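Hypothetical sugar ABC-transporter sugar binding protein (Arthrobacter globiformis, PDB 7BVT) probably captures cyclic alpha-maltosyl-1,6-maltose outside the cell and delivers it to an ABC transporter for uptake. Local coordinates at residues A[96-100]-A[101-105]; A[108-111]-A[112-116]. All blocks are in the same frame, centred on the assembly; numbering follows the deposited sequence.

How the interactions relate
Interactions 1 and 2 follow in series along one piece of chain: residues 96-105 leave helix 94-100, and the later residues 108-116 lead into helix 112-117. Their centres lie 20 Å apart, yet they meet where Ala104 CB packs against Arg109 NE at 4.1 Å, and Arg109 NE also makes a weak hydrogen bond to Asp105 O. Both lean on strand 131-136, through Leu103 on Val133 in interaction 1 and through Ile110 and Leu115 on Val135 in interaction 2. Interaction 1 also packs on strand 292-301, which carries the pocket residues Gly295 and Gly296; the side chain of Ile97 is about 12 Å from a bound glucose. Neither contact includes a pocket residue.

Interaction 1 of 2, residues A[96-100]-A[101-105]; sequences QIADI and GTLAD
The flat groups that meet across this turn are peptides: the Ile100-Gly101 peptide presents its N-H to the carbonyl of Ile97, while a methyl of Leu103 lies against the neighbouring Ala98. Gly101 N reaches Ile97 O at 3.2 Å with an N-H...O angle of 160°. The same oxygen accepts from Ile100 N at 2.9 Å, so two successive amides of the last turn grip one carbonyl. Beyond Gly101 the chain swings away, and Ala98 O is served by a water instead. That water donates to Ala98 O and takes the N-H of Leu103 at 2.8 Å from Leu103 N, tying the last turn to the extended chain that follows.

This is the C-terminal exit of helix 94-100 in one lobe of the two-lobed fold expected of this solute-binding family. From it the chain runs beside the end of strand 292-301, where Thr102 and Ala104 form backbone hydrogen bonds with Glu303 and Val301.

Leu103 turns back to close the corner. With CD1 anti to CA (chi2 177°), the extended side chain sends that methyl to 3.6 Å from Ala98 CA and 3.7 Å from Ala98 CB, alongside the backbone of the helix. Its other branch, CD2, meets Ile97 CG2 more loosely, at 4.2 Å, the two side chains crossing at a slant. The rest of Ile97 leads away from this loop and packs on Leu71 and Leu74 of helix 70-80, with Met300 and Phe302 also touching it. Leu103 is likewise buried on Met300, Phe302 and Val133, whereas Ile100 turns its side chain to Arg75 and Ala78 of helix 70-80.

Interaction 2 of 2, residues A[108-111]-A[112-116]; sequences GRIP and DDTLT
Pro111 O is gripped by two amides of the helix it introduces. Leu115 N donates at 3.1 Å in a nearly straight bond (167°), while Thr114 N, at 3.0 Å, arrives so bent (121°) that its bond is weak. Pro111 thus sits at the N-cap of helix 112-117, its carbonyl opening the helical i to i+4 pattern. Its ring lies beside the first turn, with CB 4.0 Å from Thr114 OG1.

A second polar knot forms just outside the helix. One water accepts from Gly108 N and donates both to Ile110 O, at 2.6 Å, and to Asp112 OD1, at 2.5 Å. It bridges the incoming loop to the first residue of the helix and gives Asp112 OD1 a donor.

The apolar half of the contact is carried by Ile110. With CG1 beside the backbone N (chi1 -59°), CG2 is left anti to that nitrogen and meets the first turn, 3.7 Å from Thr114 CG2 and 3.8 Å from Leu115 CG. Both helical side chains cross that of Ile110 at about a right angle. The Ile110 side chain also packs on Leu316 and Ser317 of helix 306-319, and Leu115 shares Val135 of strand 131-136 with it. Cutting Leu115 back to an alanine here removes CG and both end methyls, and would probably open a gap beside Ile110 CG2 and leave Val135 without that neighbour.

Asp112 and Asp113 occupy the first helical turn on the exposed side, where their negative charges would be expected to sit favourably against the positive end of the helix dipole.

Interaction 1 of 2, residues A[96-100]-A[101-105]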
ATOM      1  N   GLN A  96      -3.795   1.290 -15.408  1.00 19.29           N
ATOM      2  CA  GLN A  96      -4.331   2.419 -16.197  1.00 20.48           C
ATOM      3  C   GLN A  96      -3.250   2.941 -17.135  1.00 18.54           C
ATOM      4  O   GLN A  96      -3.551   3.243 -18.316  1.00 21.31           O
ATOM      5  CB  GLN A  96      -4.841   3.483 -15.244  1.00 20.94           C
ATOM      6  CG  GLN A  96      -6.018   2.965 -14.414  1.00 26.55           C
ATOM      7  CD  GLN A  96      -6.356   3.971 -13.358  1.00 32.41           C
ATOM      8  OE1 GLN A  96      -6.949   4.998 -13.671  1.00 32.85           O
ATOM      9  NE2 GLN A  96      -5.958   3.698 -12.116  1.00 33.52           N
ATOM     10  N   ILE A  97      -2.046   3.095 -16.625  1.00 19.66           N
ATOM     11  CA  ILE A  97      -0.918   3.628 -17.438  1.00 18.62           C
ATOM     12  C   ILE A  97      -0.610   2.670 -18.587  1.00 18.31           C
ATOM     13  O   ILE A  97      -0.313   3.116 -19.714  1.00 17.71           O
ATOM     14  CB  ILE A  97       0.302   3.909 -16.542  1.00 19.35           C
ATOM     15  CG1 ILE A  97      -0.026   5.083 -15.600  1.00 18.31           C
ATOM     16  CG2 ILE A  97       1.567   4.130 -17.392  1.00 19.85           C
ATOM     17  CD1 ILE A  97       0.937   5.299 -14.501  1.00 18.54           C
ATOM     18  N   ALA A  98      -0.738   1.370 -18.354  1.00 19.21           N
ATOM     19  CA  ALA A  98      -0.483   0.350 -19.386  1.00 19.16           C
ATOM     20  C   ALA A  98      -1.445   0.542 -20.576  1.00 18.90           C
ATOM     21  O   ALA A  98      -1.126   0.106 -21.667  1.00 21.78           O
ATOM     22  CB  ALA A  98      -0.584  -1.029 -18.774  1.00 21.59           C
ATOM     23  N   ASP A  99      -2.618   1.130 -20.369  1.00 20.15           N
ATOM     24  CA  ASP A  99      -3.601   1.418 -21.443  1.00 22.70           C
ATOM     25  C   ASP A  99      -3.327   2.793 -22.065  1.00 25.62           C
ATOM     26  O   ASP A  99      -3.914   3.063 -23.101  1.00 30.40           O
ATOM     27  CB  ASP A  99      -5.045   1.362 -20.917  1.00 23.84           C
ATOM     28  CG  ASP A  99      -5.569  -0.050 -20.657  1.00 28.13           C
ATOM     29  OD1 ASP A  99      -5.006  -0.997 -21.233  1.00 32.80           O
ATOM     30  OD2 ASP A  99      -6.543  -0.179 -19.856  1.00 33.05           O
ATOM     31  N   ILE A 100      -2.530   3.655 -21.438  1.00 22.59           N
ATOM     32  CA  ILE A 100      -2.242   5.031 -21.963  1.00 21.77           C
ATOM     33  C   ILE A 100      -1.163   4.937 -23.033  1.00 25.07           C
ATOM     34  O   ILE A 100      -1.282   5.594 -24.086  1.00 25.68           O
ATOM     35  CB  ILE A 100      -1.829   5.983 -20.847  1.00 22.10           C
ATOM     36  CG1 ILE A 100      -3.006   6.164 -19.891  1.00 22.69           C
ATOM     37  CG2 ILE A 100      -1.298   7.290 -21.486  1.00 23.12           C
ATOM     38  CD1 ILE A 100      -2.716   6.987 -18.691  1.00 24.72           C
ATOM     39  N   GLY A 101      -0.157   4.125 -22.776  1.00 22.82           N
ATOM     40  CA  GLY A 101       0.984   3.969 -23.671  1.00 25.41           C
ATOM     41  C   GLY A 101       1.550   2.583 -23.495  1.00 26.60           C
ATOM     42  O   GLY A 101       1.416   2.060 -22.386  1.00 25.92           O
ATOM     43  N   THR A 102       2.117   2.023 -24.555  1.00 24.55           N
ATOM     44  CA  THR A 102       2.702   0.671 -24.559  1.00 24.02           C
ATOM     45  C   THR A 102       3.903   0.654 -23.616  1.00 21.89           C
ATOM     46  O   THR A 102       4.880   1.443 -23.819  1.00 21.66           O
ATOM     47  CB  THR A 102       3.184   0.227 -25.947  1.00 27.34           C
ATOM     48  OG1 THR A 102       2.029   0.217 -26.776  1.00 29.06           O
ATOM     49  CG2 THR A 102       3.807  -1.145 -25.953  1.00 26.71           C
ATOM     50  N   LEU A 103       3.861  -0.224 -22.620  1.00 19.93           N
ATOM     51  CA  LEU A 103       4.958  -0.339 -21.665  1.00 17.67           C
ATOM     52  C   LEU A 103       5.887  -1.461 -22.104  1.00 18.76           C
ATOM     53  O   LEU A 103       5.404  -2.521 -22.546  1.00 21.19           O
ATOM     54  CB  LEU A 103       4.403  -0.587 -20.268  1.00 17.76           C
ATOM     55  CG  LEU A 103       3.507   0.518 -19.718  1.00 18.31           C
ATOM     56  CD1 LEU A 103       2.967   0.097 -18.357  1.00 18.39           C
ATOM     57  CD2 LEU A 103       4.266   1.839 -19.614  1.00 19.51           C
ATOM     58  N   ALA A 104       7.170  -1.213 -21.988  1.00 16.84           N
ATOM     59  CA  ALA A 104       8.215  -2.218 -22.260  1.00 17.36           C
ATOM     60  C   ALA A 104       8.145  -3.359 -21.252  1.00 19.10           C
ATOM     61  O   ALA A 104       7.850  -3.147 -20.052  1.00 19.46           O
ATOM     62  CB  ALA A 104       9.593  -1.639 -22.255  1.00 18.99           C
ATOM     63  N   ASP A 105       8.507  -4.549 -21.714  1.00 19.36           N
ATOM     64  CA  ASP A 105       8.656  -5.685 -20.797  1.00 18.38           C
ATOM     65  C   ASP A 105      10.014  -5.599 -20.107  1.00 17.91           C
ATOM     66  O   ASP A 105      11.079  -5.463 -20.800  1.00 18.42           O
ATOM     67  CB  ASP A 105       8.450  -6.970 -21.583  1.00 18.69           C
ATOM     68  CG  ASP A 105       8.423  -8.222 -20.730  1.00 19.06           C
ATOM     69  OD1 ASP A 105       8.642  -8.177 -19.496  1.00 17.25           O
ATOM     70  OD2 ASP A 105       8.085  -9.261 -21.353  1.00 20.04           O
TER
HETATM   71  O   HOH W   1       1.327  -1.395 -22.188  1.00 23.65           O

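Interaction 2 of 2, residues A[108-111]-A[112-116]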
ATOM      1  N   GLY A 108      14.138  -9.614 -18.968  1.00 19.50           N
ATOM      2  CA  GLY A 108      15.255  -9.603 -19.918  1.00 21.22           C
ATOM      3  C   GLY A 108      15.959  -8.262 -19.988  1.00 24.18           C
ATOM      4  O   GLY A 108      16.956  -8.168 -20.731  1.00 23.66           O
ATOM      5  N   ARG A 109      15.488  -7.259 -19.245  1.00 20.80           N
ATOM      6  CA  ARG A 109      16.133  -5.905 -19.219  1.00 22.23           C
ATOM      7  C   ARG A 109      16.707  -5.669 -17.822  1.00 24.10           C
ATOM      8  O   ARG A 109      17.840  -5.236 -17.688  1.00 31.89           O
ATOM      9  CB  ARG A 109      15.122  -4.835 -19.627  1.00 21.86           C
ATOM     10  CG  ARG A 109      14.533  -5.012 -21.022  1.00 25.77           C
ATOM     11  CD  ARG A 109      13.805  -3.781 -21.546  1.00 26.44           C
ATOM     12  NE  ARG A 109      12.852  -4.132 -22.638  1.00 27.10           N
ATOM     13  CZ  ARG A 109      13.188  -4.243 -23.911  1.00 30.88           C
ATOM     14  NH1 ARG A 109      14.405  -3.945 -24.318  1.00 29.71           N
ATOM     15  NH2 ARG A 109      12.291  -4.581 -24.817  1.00 35.05           N
ATOM     16  N   ILE A 110      15.949  -5.954 -16.805  1.00 18.67           N
ATOM     17  CA  ILE A 110      16.432  -5.950 -15.398  1.00 17.87           C
ATOM     18  C   ILE A 110      16.930  -7.347 -15.087  1.00 19.25           C
ATOM     19  O   ILE A 110      16.257  -8.313 -15.474  1.00 20.37           O
ATOM     20  CB  ILE A 110      15.297  -5.474 -14.465  1.00 16.73           C
ATOM     21  CG1 ILE A 110      14.845  -4.069 -14.877  1.00 17.23           C
ATOM     22  CG2 ILE A 110      15.703  -5.594 -13.015  1.00 18.43           C
ATOM     23  CD1 ILE A 110      13.738  -3.489 -14.001  1.00 18.19           C
ATOM     24  N   PRO A 111      18.039  -7.531 -14.364  1.00 18.69           N
ATOM     25  CA  PRO A 111      18.569  -8.872 -14.137  1.00 21.84           C
ATOM     26  C   PRO A 111      17.530  -9.793 -13.499  1.00 21.10           C
ATOM     27  O   PRO A 111      16.769  -9.424 -12.597  1.00 20.39           O
ATOM     28  CB  PRO A 111      19.745  -8.659 -13.179  1.00 22.57           C
ATOM     29  CG  PRO A 111      20.221  -7.291 -13.586  1.00 23.76           C
ATOM     30  CD  PRO A 111      18.944  -6.520 -13.792  1.00 21.74           C
ATOM     31  N   ASP A 112      17.491 -11.017 -13.996  1.00 21.54           N
ATOM     32  CA  ASP A 112      16.564 -12.029 -13.483  1.00 22.11           C
ATOM     33  C   ASP A 112      16.667 -12.127 -11.960  1.00 21.49           C
ATOM     34  O   ASP A 112      15.598 -12.182 -11.243  1.00 23.03           O
ATOM     35  CB  ASP A 112      16.849 -13.395 -14.107  1.00 25.43           C
ATOM     36  CG  ASP A 112      16.836 -13.537 -15.625  1.00 28.42           C
ATOM     37  OD1 ASP A 112      16.429 -12.621 -16.370  1.00 30.75           O
ATOM     38  OD2 ASP A 112      17.190 -14.638 -16.080  1.00 30.53           O
ATOM     39  N   ASP A 113      17.877 -12.149 -11.387  1.00 21.76           N
ATOM     40  CA  ASP A 113      18.019 -12.337  -9.917  1.00 24.09           C
ATOM     41  C   ASP A 113      17.444 -11.123  -9.161  1.00 20.59           C
ATOM     42  O   ASP A 113      16.914 -11.294  -8.069  1.00 22.55           O
ATOM     43  CB  ASP A 113      19.447 -12.631  -9.493  1.00 28.26           C
ATOM     44  CG  ASP A 113      19.947 -14.001  -9.968  1.00 32.15           C
ATOM     45  OD1 ASP A 113      19.145 -14.753 -10.538  1.00 36.74           O
ATOM     46  OD2 ASP A 113      21.152 -14.270  -9.795  1.00 39.85           O
ATOM     47  N   THR A 114      17.495  -9.933  -9.748  1.00 19.75           N
ATOM     48  CA  THR A 114      16.870  -8.751  -9.109  1.00 17.83           C
ATOM     49  C   THR A 114      15.350  -8.968  -9.093  1.00 16.95           C
ATOM     50  O   THR A 114      14.736  -8.834  -8.055  1.00 18.10           O
ATOM     51  CB  THR A 114      17.231  -7.469  -9.867  1.00 17.58           C
ATOM     52  OG1 THR A 114      18.637  -7.253  -9.589  1.00 20.52           O
ATOM     53  CG2 THR A 114      16.385  -6.308  -9.419  1.00 18.88           C
ATOM     54  N   LEU A 115      14.787  -9.311 -10.262  1.00 19.63           N
ATOM     55  CA  LEU A 115      13.308  -9.454 -10.338  1.00 18.16           C
ATOM     56  C   LEU A 115      12.835 -10.609  -9.426  1.00 18.44           C
ATOM     57  O   LEU A 115      11.805 -10.462  -8.761  1.00 19.56           O
ATOM     58  CB  LEU A 115      12.890  -9.604 -11.797  1.00 18.56           C
ATOM     59  CG  LEU A 115      13.063  -8.363 -12.664  1.00 19.97           C
ATOM     60  CD1 LEU A 115      12.667  -8.640 -14.102  1.00 22.01           C
ATOM     61  CD2 LEU A 115      12.246  -7.228 -12.091  1.00 20.64           C
ATOM     62  N   THR A 116      13.587 -11.685  -9.307  1.00 19.63           N
ATOM     63  CA  THR A 116      13.236 -12.813  -8.398  1.00 19.14           C
ATOM     64  C   THR A 116      13.204 -12.357  -6.943  1.00 20.02           C
ATOM     65  O   THR A 116      12.334 -12.772  -6.192  1.00 20.80           O
ATOM     66  CB  THR A 116      14.230 -13.986  -8.512  1.00 21.36           C
ATOM     67  OG1 THR A 116      14.108 -14.403  -9.868  1.00 26.97           O
ATOM     68  CG2 THR A 116      13.861 -15.075  -7.528  1.00 28.71           C
TER
HETATM   69  O   HOH W   2      15.111 -10.511 -16.267  1.00 22.02           O